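Local coordinates for ribosomal RNA processing protein 6 (Trypanosoma brucei brucei, PDB 4NLC) that probably degrades and trims RNA from its 3' end, this chain being the catalytic core of an exoribonuclease of the exosome-associated RRP6 family, at residues 9-13 with 126-130; 106-112 with 157-162; 4-8 with 308-312. The protein carries 1 engineered substitution. All blocks are in the same frame, centred on the assembly; numbering follows the deposited sequence.

In the fold
Contact 2 is the buried one of the three, strand 108-115 of the RNase H-like exonuclease domain lying on helix 152-162; Phe-108 of that strand also touches residues of contacts 1 and 3. Contact 1 lies about 10 Å away, centre to centre, and is joined to contact 2 by the Arg-129 to Asp-161 salt bridge. Contact 3, about 14 Å from contact 2 and 11 Å from contact 1 between centres, joins the first modelled residues to the HRDC domain. Along the chain, contacts 1 and 2 interleave and both lie within the loop that contact 3 closes. The N-terminal segment thereby touches both domains of the catalytic core.

Contact 1: 9-13 with 126-130; sequences FEHPV and LKVRA
Leu-126 meets Phe-9 where an N-terminal segment crosses the RNase H-like exonuclease domain, at the type I turn from Leu-126 to Arg-129 that follows strand 120-123. Its CD2 methyl sits at the edge of the phenyl ring, near the ring plane, 4.2 Å from Phe-9 CE1. The same leucine also packs on Pro-5 and Phe-108, and so lies between the N-terminal segment and strand 108-115.

Arg-129, at the end of the turn, carries the main interaction with Phe-9. With CG anti to the backbone N (chi1 -176°) and the chain extended as far as NE, the side chain runs out from the turn and across the phenyl ring. CD lies over the ring face, 3.5 Å from Phe-9 CE1, in a CH-pi contact. Beyond it the guanidinium is laid flat on that face, the two planes only 7° apart, so that cation-pi attraction and stacking act together; CZ of Arg-129 approaches CE2 of Phe-9 to 3.6 Å. A salt bridge from NH1 to Asp-161 helps to fix the rotation of the group, while NH2 comes within 4.0 Å of Val-13 CG2. Water 1 weakly bridges NE of Arg-129 and the backbone N of Glu-10, accepting from both. Last in the segment, Ala-130 points its methyl at the bent, poorly ordered chain of Glu-10, with Ala-130 CB modelled 3.7 Å from Glu-10 CG.

Contact 2: 106-112 with 157-162; sequences QGFTCLM and WLQKDF
Asp-161 OD2 is gripped twice by one residue of the neighbouring strand. The hydroxyl of Thr-109 donates from OG1 over 2.7 Å to Asp-161 OD2, arriving on the anti side and 33° out of the carboxylate plane. The backbone N of Thr-109 donates to the same OD2 over 2.9 Å, from well above that plane and on the same face. With OG1 beside its own backbone N (chi1 -50°), Thr-109 can offer both donors to one oxygen. OD1 of the aspartate is left to the salt bridge with Arg-129, so a nearby cation and two donors would be expected to stabilise the negative charge.

Apolar groups pack beside these bonds. CB of Thr-109 leans on the ring of Phe-162, 3.7 Å from its CZ, and its OG1 passes close to the CB of Trp-157, whose ring stacks on His-99. Farther along the strand, Met-112 bends at its last torsion and brings CE to 3.6 Å from Leu-158 CD2, the two side chains crossing at about a right angle.

Just before the strand, Lys-160 NZ bonds to Gln-106 O from above the carbonyl plane at 3.1 Å; its stronger partner is His-99 NE2. A classic beta bulge, with Cys-110 and Leu-111 both facing Glu-98, lies between Thr-109 and Met-112. Strand and helix axes cross at 97°, 8.0 Å apart: helix 152-162, the connection of a beta-alpha-beta crossover between parallel strands 145-148 and 169-171, covers the mixed sheet of an RNase H-like exonuclease.

Contact 3: 4-8 with 308-312; sequences RPQLT and EADDS
Arg-4, the first modelled residue of the chain, sends its guanidinium some 300 positions ahead in sequence to the C-terminal end of helix 289-309 in the HRDC domain. That helix closes in a Schellman motif whose C-prime residue is Asp-310; the chain turns there with positive phi (58°), and the carbonyl of Asp-310 and the carboxylate of Asp-311 lie next to the arginine. A bend at chi3 (69°) brings the guanidinium to them. Its NH1 makes the straightest of the three bonds, a salt bridge to Asp-311 OD1 at 2.9 Å. The acceptor lies close to the guanidinium plane, whereas the carboxylate is turned 72° against it and receives NH1 on the syn side but tilted well out of its own plane. NH2 of Arg-4 adds weak bonds to the backbone O of Asp-310, at 2.8 Å, and to the same OD1 of Asp-311.

Gln-6 extends the contact to the Asp-310 side chain, whose OD1 is engaged by Asn-15 and the backbone of Tyr-105. Gln-6 NE2 lies 2.9 Å from Arg-4 NH2, donor against donor, which casts doubt on the modelled amide, while weak bonds from NE2 to Asp-310 OD2 and Tyr-103 O suit it. Independent of that choice, Gln-6 CG lies 3.3 Å from Asp-310 OD2.

Contact 1: 9-13 with 126-130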
loop_
_atom_site.group_PDB
_atom_site.type_symbol
_atom_site.label_atom_id
_atom_site.label_comp_id
_atom_site.label_asym_id
_atom_site.label_seq_id
_atom_site.Cartn_x
_atom_site.Cartn_y
_atom_site.Cartn_z
ATOM N N PHE A 9 7.904 -6.481 14.899
ATOM C CA PHE A 9 6.531 -6.012 15.142
ATOM C C PHE A 9 6.098 -6.286 16.570
ATOM O O PHE A 9 6.393 -7.353 17.101
ATOM C CB PHE A 9 5.510 -6.553 14.120
ATOM C CG PHE A 9 5.627 -6.088 12.677
ATOM C CD1 PHE A 9 6.587 -5.146 12.299
ATOM C CD2 PHE A 9 4.778 -6.601 11.692
ATOM C CE1 PHE A 9 6.715 -4.747 10.960
ATOM C CE2 PHE A 9 4.886 -6.176 10.359
ATOM C CZ PHE A 9 5.851 -5.247 10.004
ATOM N N GLU A 10 5.467 -5.289 17.213
ATOM C CA GLU A 10 4.973 -5.389 18.594
ATOM C C GLU A 10 3.784 -6.354 18.612
ATOM O O GLU A 10 3.564 -7.066 19.595
ATOM C CB GLU A 10 4.568 -4.008 19.139
ATOM C CG GLU A 10 5.725 -3.021 19.268
ATOM C CD GLU A 10 6.750 -3.306 20.348
ATOM O OE1 GLU A 10 6.385 -3.271 21.546
ATOM O OE2 GLU A 10 7.931 -3.533 19.996
ATOM N N HIS A 11 3.064 -6.401 17.481
ATOM C CA HIS A 11 1.918 -7.261 17.245
ATOM C C HIS A 11 2.198 -8.102 15.973
ATOM O O HIS A 11 2.393 -7.520 14.899
ATOM C CB HIS A 11 0.633 -6.411 17.073
ATOM C CG HIS A 11 0.476 -5.276 18.050
ATOM N ND1 HIS A 11 1.240 -4.118 17.947
ATOM C CD2 HIS A 11 -0.388 -5.136 19.086
ATOM C CE1 HIS A 11 0.824 -3.321 18.925
ATOM N NE2 HIS A 11 -0.153 -3.891 19.638
ATOM N N PRO A 12 2.259 -9.454 16.066
ATOM C CA PRO A 12 2.451 -10.271 14.844
ATOM C C PRO A 12 1.222 -10.190 13.909
ATOM O O PRO A 12 0.117 -9.931 14.391
ATOM C CB PRO A 12 2.672 -11.684 15.389
ATOM C CG PRO A 12 1.957 -11.693 16.682
ATOM C CD PRO A 12 2.034 -10.303 17.252
ATOM N N VAL A 13 1.420 -10.351 12.577
ATOM C CA VAL A 13 0.332 -10.203 11.606
ATOM C C VAL A 13 -0.529 -11.485 11.506
ATOM O O VAL A 13 0.007 -12.594 11.443
ATOM C CB VAL A 13 0.805 -9.677 10.213
ATOM C CG1 VAL A 13 -0.386 -9.344 9.312
ATOM C CG2 VAL A 13 1.691 -8.435 10.358
ATOM N N LEU A 126 8.319 1.643 9.998
ATOM C CA LEU A 126 8.737 0.372 10.532
ATOM C C LEU A 126 9.128 0.553 11.979
ATOM O O LEU A 126 8.611 -0.143 12.841
ATOM C CB LEU A 126 9.887 -0.236 9.708
ATOM C CG LEU A 126 9.503 -0.784 8.333
ATOM C CD1 LEU A 126 10.744 -1.285 7.567
ATOM C CD2 LEU A 126 8.434 -1.874 8.448
ATOM N N LYS A 127 10.002 1.516 12.245
ATOM C CA LYS A 127 10.495 1.810 13.582
ATOM C C LYS A 127 9.396 2.343 14.493
ATOM O O LYS A 127 9.414 2.025 15.676
ATOM C CB LYS A 127 11.698 2.772 13.527
ATOM C CG LYS A 127 12.517 2.721 14.802
ATOM C CD LYS A 127 14.006 2.684 14.568
ATOM C CE LYS A 127 14.749 2.757 15.878
ATOM N NZ LYS A 127 14.341 1.672 16.817
ATOM N N VAL A 128 8.438 3.128 13.965
ATOM C CA VAL A 128 7.349 3.660 14.816
ATOM C C VAL A 128 5.974 3.066 14.412
ATOM O O VAL A 128 4.935 3.658 14.719
ATOM C CB VAL A 128 7.342 5.224 14.944
ATOM C CG1 VAL A 128 8.660 5.726 15.525
ATOM C CG2 VAL A 128 7.048 5.913 13.622
ATOM N N ARG A 129 5.980 1.842 13.802
ATOM C CA ARG A 129 4.778 1.109 13.389
ATOM C C ARG A 129 3.701 1.103 14.453
ATOM O O ARG A 129 2.560 1.460 14.159
ATOM C CB ARG A 129 5.109 -0.340 12.985
ATOM C CG ARG A 129 3.897 -1.124 12.462
ATOM C CD ARG A 129 4.313 -2.540 12.118
ATOM N NE ARG A 129 3.182 -3.453 11.950
ATOM C CZ ARG A 129 2.496 -3.588 10.819
ATOM N NH1 ARG A 129 2.818 -2.869 9.746
ATOM N NH2 ARG A 129 1.489 -4.444 10.747
ATOM N N ALA A 130 4.077 0.718 15.691
ATOM C CA ALA A 130 3.186 0.593 16.848
ATOM C C ALA A 130 2.619 1.933 17.333
ATOM O O ALA A 130 1.638 1.939 18.071
ATOM C CB ALA A 130 3.928 -0.084 17.995
HETATM O O HOH W 1 3.561 -3.609 15.213
#

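Contact 2: 106-112 with 157-162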
loop_
_atom_site.group_PDB
_atom_site.type_symbol
_atom_site.label_atom_id
_atom_site.label_comp_id
_atom_site.label_asym_id
_atom_site.label_seq_id
_atom_site.Cartn_x
_atom_site.Cartn_y
_atom_site.Cartn_z
ATOM N N GLN A 106 0.399 -10.109 3.341
ATOM C CA GLN A 106 -0.490 -8.982 3.077
ATOM C C GLN A 106 0.293 -7.773 2.624
ATOM O O GLN A 106 -0.273 -6.870 2.012
ATOM C CB GLN A 106 -1.311 -8.619 4.331
ATOM C CG GLN A 106 -2.285 -9.716 4.797
ATOM C CD GLN A 106 -3.012 -9.307 6.055
ATOM O OE1 GLN A 106 -3.695 -8.278 6.114
ATOM N NE2 GLN A 106 -2.807 -10.057 7.116
ATOM N N GLY A 107 1.583 -7.747 2.942
ATOM C CA GLY A 107 2.419 -6.597 2.636
ATOM C C GLY A 107 2.385 -5.631 3.802
ATOM O O GLY A 107 1.598 -5.805 4.742
ATOM N N PHE A 108 3.272 -4.634 3.783
ATOM C CA PHE A 108 3.303 -3.643 4.852
ATOM C C PHE A 108 3.887 -2.321 4.399
ATOM O O PHE A 108 4.807 -2.289 3.588
ATOM C CB PHE A 108 4.007 -4.171 6.141
ATOM C CG PHE A 108 5.418 -4.694 5.972
ATOM C CD1 PHE A 108 6.499 -3.823 5.927
ATOM C CD2 PHE A 108 5.667 -6.064 5.897
ATOM C CE1 PHE A 108 7.805 -4.310 5.775
ATOM C CE2 PHE A 108 6.965 -6.550 5.719
ATOM C CZ PHE A 108 8.029 -5.672 5.679
ATOM N N THR A 109 3.411 -1.235 5.002
ATOM C CA THR A 109 3.944 0.093 4.727
ATOM C C THR A 109 5.330 0.236 5.362
ATOM O O THR A 109 5.513 -0.067 6.545
ATOM C CB THR A 109 2.975 1.160 5.204
ATOM O OG1 THR A 109 1.684 0.835 4.689
ATOM C CG2 THR A 109 3.390 2.561 4.738
ATOM N N CYS A 110 6.274 0.750 4.581
ATOM C CA CYS A 110 7.661 0.961 5.002
ATOM C C CYS A 110 8.022 2.388 5.416
ATOM O O CYS A 110 8.884 2.583 6.277
ATOM C CB CYS A 110 8.593 0.485 3.904
ATOM S SG CYS A 110 8.596 -1.302 3.705
ATOM N N LEU A 111 7.418 3.371 4.755
ATOM C CA LEU A 111 7.762 4.772 4.922
ATOM C C LEU A 111 6.576 5.627 4.598
ATOM O O LEU A 111 5.744 5.244 3.777
ATOM C CB LEU A 111 8.867 5.072 3.904
ATOM C CG LEU A 111 9.960 6.055 4.259
ATOM C CD1 LEU A 111 10.805 5.562 5.444
ATOM C CD2 LEU A 111 10.834 6.323 3.025
ATOM N N MET A 112 6.489 6.782 5.266
ATOM C CA MET A 112 5.438 7.767 5.025
ATOM C C MET A 112 6.199 9.072 4.767
ATOM O O MET A 112 7.127 9.402 5.499
ATOM C CB MET A 112 4.493 7.913 6.241
ATOM C CG MET A 112 3.443 9.010 6.075
ATOM S SD MET A 112 2.360 9.217 7.516
ATOM C CE MET A 112 1.205 7.924 7.230
ATOM N N TRP A 157 -3.602 0.671 2.734
ATOM C CA TRP A 157 -2.376 0.483 3.511
ATOM C C TRP A 157 -2.476 1.085 4.897
ATOM O O TRP A 157 -2.192 0.386 5.877
ATOM C CB TRP A 157 -1.179 1.068 2.750
ATOM C CG TRP A 157 -0.872 0.351 1.459
ATOM C CD1 TRP A 157 -1.315 -0.886 1.077
ATOM C CD2 TRP A 157 -0.029 0.823 0.396
ATOM N NE1 TRP A 157 -0.791 -1.218 -0.153
ATOM C CE2 TRP A 157 0.017 -0.194 -0.587
ATOM C CE3 TRP A 157 0.740 1.984 0.201
ATOM C CZ2 TRP A 157 0.785 -0.078 -1.759
ATOM C CZ3 TRP A 157 1.487 2.109 -0.970
ATOM C CH2 TRP A 157 1.511 1.081 -1.930
ATOM N N LEU A 158 -2.934 2.375 4.983
ATOM C CA LEU A 158 -3.088 3.124 6.233
ATOM C C LEU A 158 -3.971 2.368 7.210
ATOM O O LEU A 158 -3.704 2.354 8.402
ATOM C CB LEU A 158 -3.681 4.534 5.960
ATOM C CG LEU A 158 -2.738 5.624 5.380
ATOM C CD1 LEU A 158 -3.499 6.926 5.136
ATOM C CD2 LEU A 158 -1.625 5.932 6.316
ATOM N N GLN A 159 -5.004 1.705 6.685
ATOM C CA GLN A 159 -5.929 0.917 7.483
ATOM C C GLN A 159 -5.270 -0.358 7.973
ATOM O O GLN A 159 -5.191 -0.588 9.173
ATOM C CB GLN A 159 -7.224 0.617 6.706
ATOM C CG GLN A 159 -7.990 1.871 6.313
ATOM C CD GLN A 159 -9.208 1.557 5.487
ATOM O OE1 GLN A 159 -9.793 0.472 5.578
ATOM N NE2 GLN A 159 -9.655 2.528 4.704
ATOM N N LYS A 160 -4.808 -1.181 7.049
ATOM C CA LYS A 160 -4.153 -2.456 7.330
ATOM C C LYS A 160 -3.075 -2.333 8.397
ATOM O O LYS A 160 -3.060 -3.105 9.360
ATOM C CB LYS A 160 -3.541 -3.001 6.014
ATOM C CG LYS A 160 -2.513 -4.144 6.159
ATOM C CD LYS A 160 -1.895 -4.551 4.790
ATOM C CE LYS A 160 -0.920 -3.535 4.153
ATOM N NZ LYS A 160 -0.574 -3.904 2.744
ATOM N N ASP A 161 -2.172 -1.359 8.224
ATOM C CA ASP A 161 -0.997 -1.228 9.071
ATOM C C ASP A 161 -1.170 -0.401 10.307
ATOM O O ASP A 161 -0.483 -0.671 11.286
ATOM C CB ASP A 161 0.179 -0.694 8.246
ATOM C CG ASP A 161 0.671 -1.696 7.207
ATOM O OD1 ASP A 161 1.032 -2.819 7.600
ATOM O OD2 ASP A 161 0.714 -1.337 5.993
ATOM N N PHE A 162 -1.983 0.659 10.257
ATOM C CA PHE A 162 -2.026 1.602 11.379
ATOM C C PHE A 162 -3.400 2.033 11.911
ATOM O O PHE A 162 -3.448 2.923 12.763
ATOM C CB PHE A 162 -1.253 2.884 10.968
ATOM C CG PHE A 162 -0.018 2.702 10.110
ATOM C CD1 PHE A 162 1.109 2.045 10.610
ATOM C CD2 PHE A 162 0.058 3.276 8.843
ATOM C CE1 PHE A 162 2.267 1.910 9.830
ATOM C CE2 PHE A 162 1.215 3.140 8.064
ATOM C CZ PHE A 162 2.314 2.467 8.564
#

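Contact 3: 4-8 with 308-312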
loop_
_atom_site.group_PDB
_atom_site.type_symbol
_atom_site.label_atom_id
_atom_site.label_comp_id
_atom_site.label_asym_id
_atom_site.label_seq_id
_atom_site.Cartn_x
_atom_site.Cartn_y
_atom_site.Cartn_z
ATOM N N ARG A 4 13.994 -9.207 7.945
ATOM C CA ARG A 4 12.538 -9.315 8.087
ATOM C C ARG A 4 11.966 -8.343 9.129
ATOM O O ARG A 4 11.975 -8.664 10.313
ATOM C CB ARG A 4 12.109 -10.758 8.395
ATOM C CG ARG A 4 12.404 -11.733 7.274
ATOM C CD ARG A 4 11.793 -13.102 7.516
ATOM N NE ARG A 4 10.326 -13.097 7.423
ATOM C CZ ARG A 4 9.625 -13.216 6.297
ATOM N NH1 ARG A 4 10.243 -13.309 5.127
ATOM N NH2 ARG A 4 8.304 -13.261 6.335
ATOM N N PRO A 5 11.421 -7.162 8.725
ATOM C CA PRO A 5 10.888 -6.217 9.730
ATOM C C PRO A 5 9.794 -6.777 10.649
ATOM O O PRO A 5 9.752 -6.398 11.811
ATOM C CB PRO A 5 10.396 -5.042 8.876
ATOM C CG PRO A 5 11.248 -5.100 7.647
ATOM C CD PRO A 5 11.356 -6.578 7.373
ATOM N N GLN A 6 8.970 -7.721 10.154
ATOM C CA GLN A 6 7.874 -8.384 10.895
ATOM C C GLN A 6 8.282 -8.912 12.269
ATOM O O GLN A 6 7.476 -8.867 13.201
ATOM C CB GLN A 6 7.273 -9.549 10.095
ATOM C CG GLN A 6 6.812 -9.165 8.717
ATOM C CD GLN A 6 7.831 -9.563 7.686
ATOM O OE1 GLN A 6 8.928 -9.009 7.609
ATOM N NE2 GLN A 6 7.464 -10.496 6.842
ATOM N N LEU A 7 9.532 -9.403 12.390
ATOM C CA LEU A 7 10.073 -9.944 13.637
ATOM C C LEU A 7 10.241 -8.855 14.727
ATOM O O LEU A 7 10.306 -9.186 15.912
ATOM C CB LEU A 7 11.383 -10.744 13.397
ATOM C CG LEU A 7 11.408 -11.828 12.262
ATOM C CD1 LEU A 7 12.616 -12.743 12.407
ATOM C CD2 LEU A 7 10.132 -12.702 12.229
ATOM N N THR A 8 10.280 -7.564 14.321
ATOM C CA THR A 8 10.375 -6.400 15.210
ATOM C C THR A 8 8.952 -5.898 15.531
ATOM O O THR A 8 8.813 -4.941 16.295
ATOM C CB THR A 8 11.187 -5.236 14.564
ATOM O OG1 THR A 8 10.359 -4.506 13.647
ATOM C CG2 THR A 8 12.478 -5.688 13.891
ATOM N N GLU A 308 1.441 -18.879 6.520
ATOM C CA GLU A 308 2.237 -19.407 7.617
ATOM C C GLU A 308 3.631 -18.752 7.703
ATOM O O GLU A 308 4.060 -18.355 8.788
ATOM C CB GLU A 308 2.352 -20.940 7.477
ATOM C CG GLU A 308 1.023 -21.675 7.557
ATOM C CD GLU A 308 0.266 -21.482 8.860
ATOM O OE1 GLU A 308 0.769 -21.926 9.919
ATOM O OE2 GLU A 308 -0.822 -20.862 8.825
ATOM N N ALA A 309 4.314 -18.603 6.566
ATOM C CA ALA A 309 5.656 -18.023 6.536
ATOM C C ALA A 309 5.612 -16.499 6.578
ATOM O O ALA A 309 6.634 -15.861 6.850
ATOM C CB ALA A 309 6.398 -18.494 5.295
ATOM N N ASP A 310 4.421 -15.924 6.370
ATOM C CA ASP A 310 4.189 -14.485 6.229
ATOM C C ASP A 310 5.039 -13.953 5.062
ATOM O O ASP A 310 5.765 -12.965 5.184
ATOM C CB ASP A 310 4.358 -13.670 7.528
ATOM C CG ASP A 310 3.854 -12.232 7.372
ATOM O OD1 ASP A 310 2.973 -11.999 6.503
ATOM O OD2 ASP A 310 4.382 -11.335 8.075
ATOM N N ASP A 311 4.964 -14.677 3.939
ATOM C CA ASP A 311 5.637 -14.335 2.700
ATOM C C ASP A 311 4.586 -14.196 1.602
ATOM O O ASP A 311 3.503 -14.756 1.730
ATOM C CB ASP A 311 6.626 -15.455 2.334
ATOM C CG ASP A 311 8.063 -15.158 2.695
ATOM O OD1 ASP A 311 8.367 -13.983 3.036
ATOM O OD2 ASP A 311 8.890 -16.083 2.619
ATOM N N SER A 312 4.905 -13.506 0.506
ATOM C CA SER A 312 3.923 -13.469 -0.579
ATOM C C SER A 312 3.936 -14.869 -1.253
ATOM O O SER A 312 4.976 -15.539 -1.182
ATOM C CB SER A 312 4.268 -12.389 -1.599
ATOM O OG SER A 312 5.421 -12.738 -2.340
#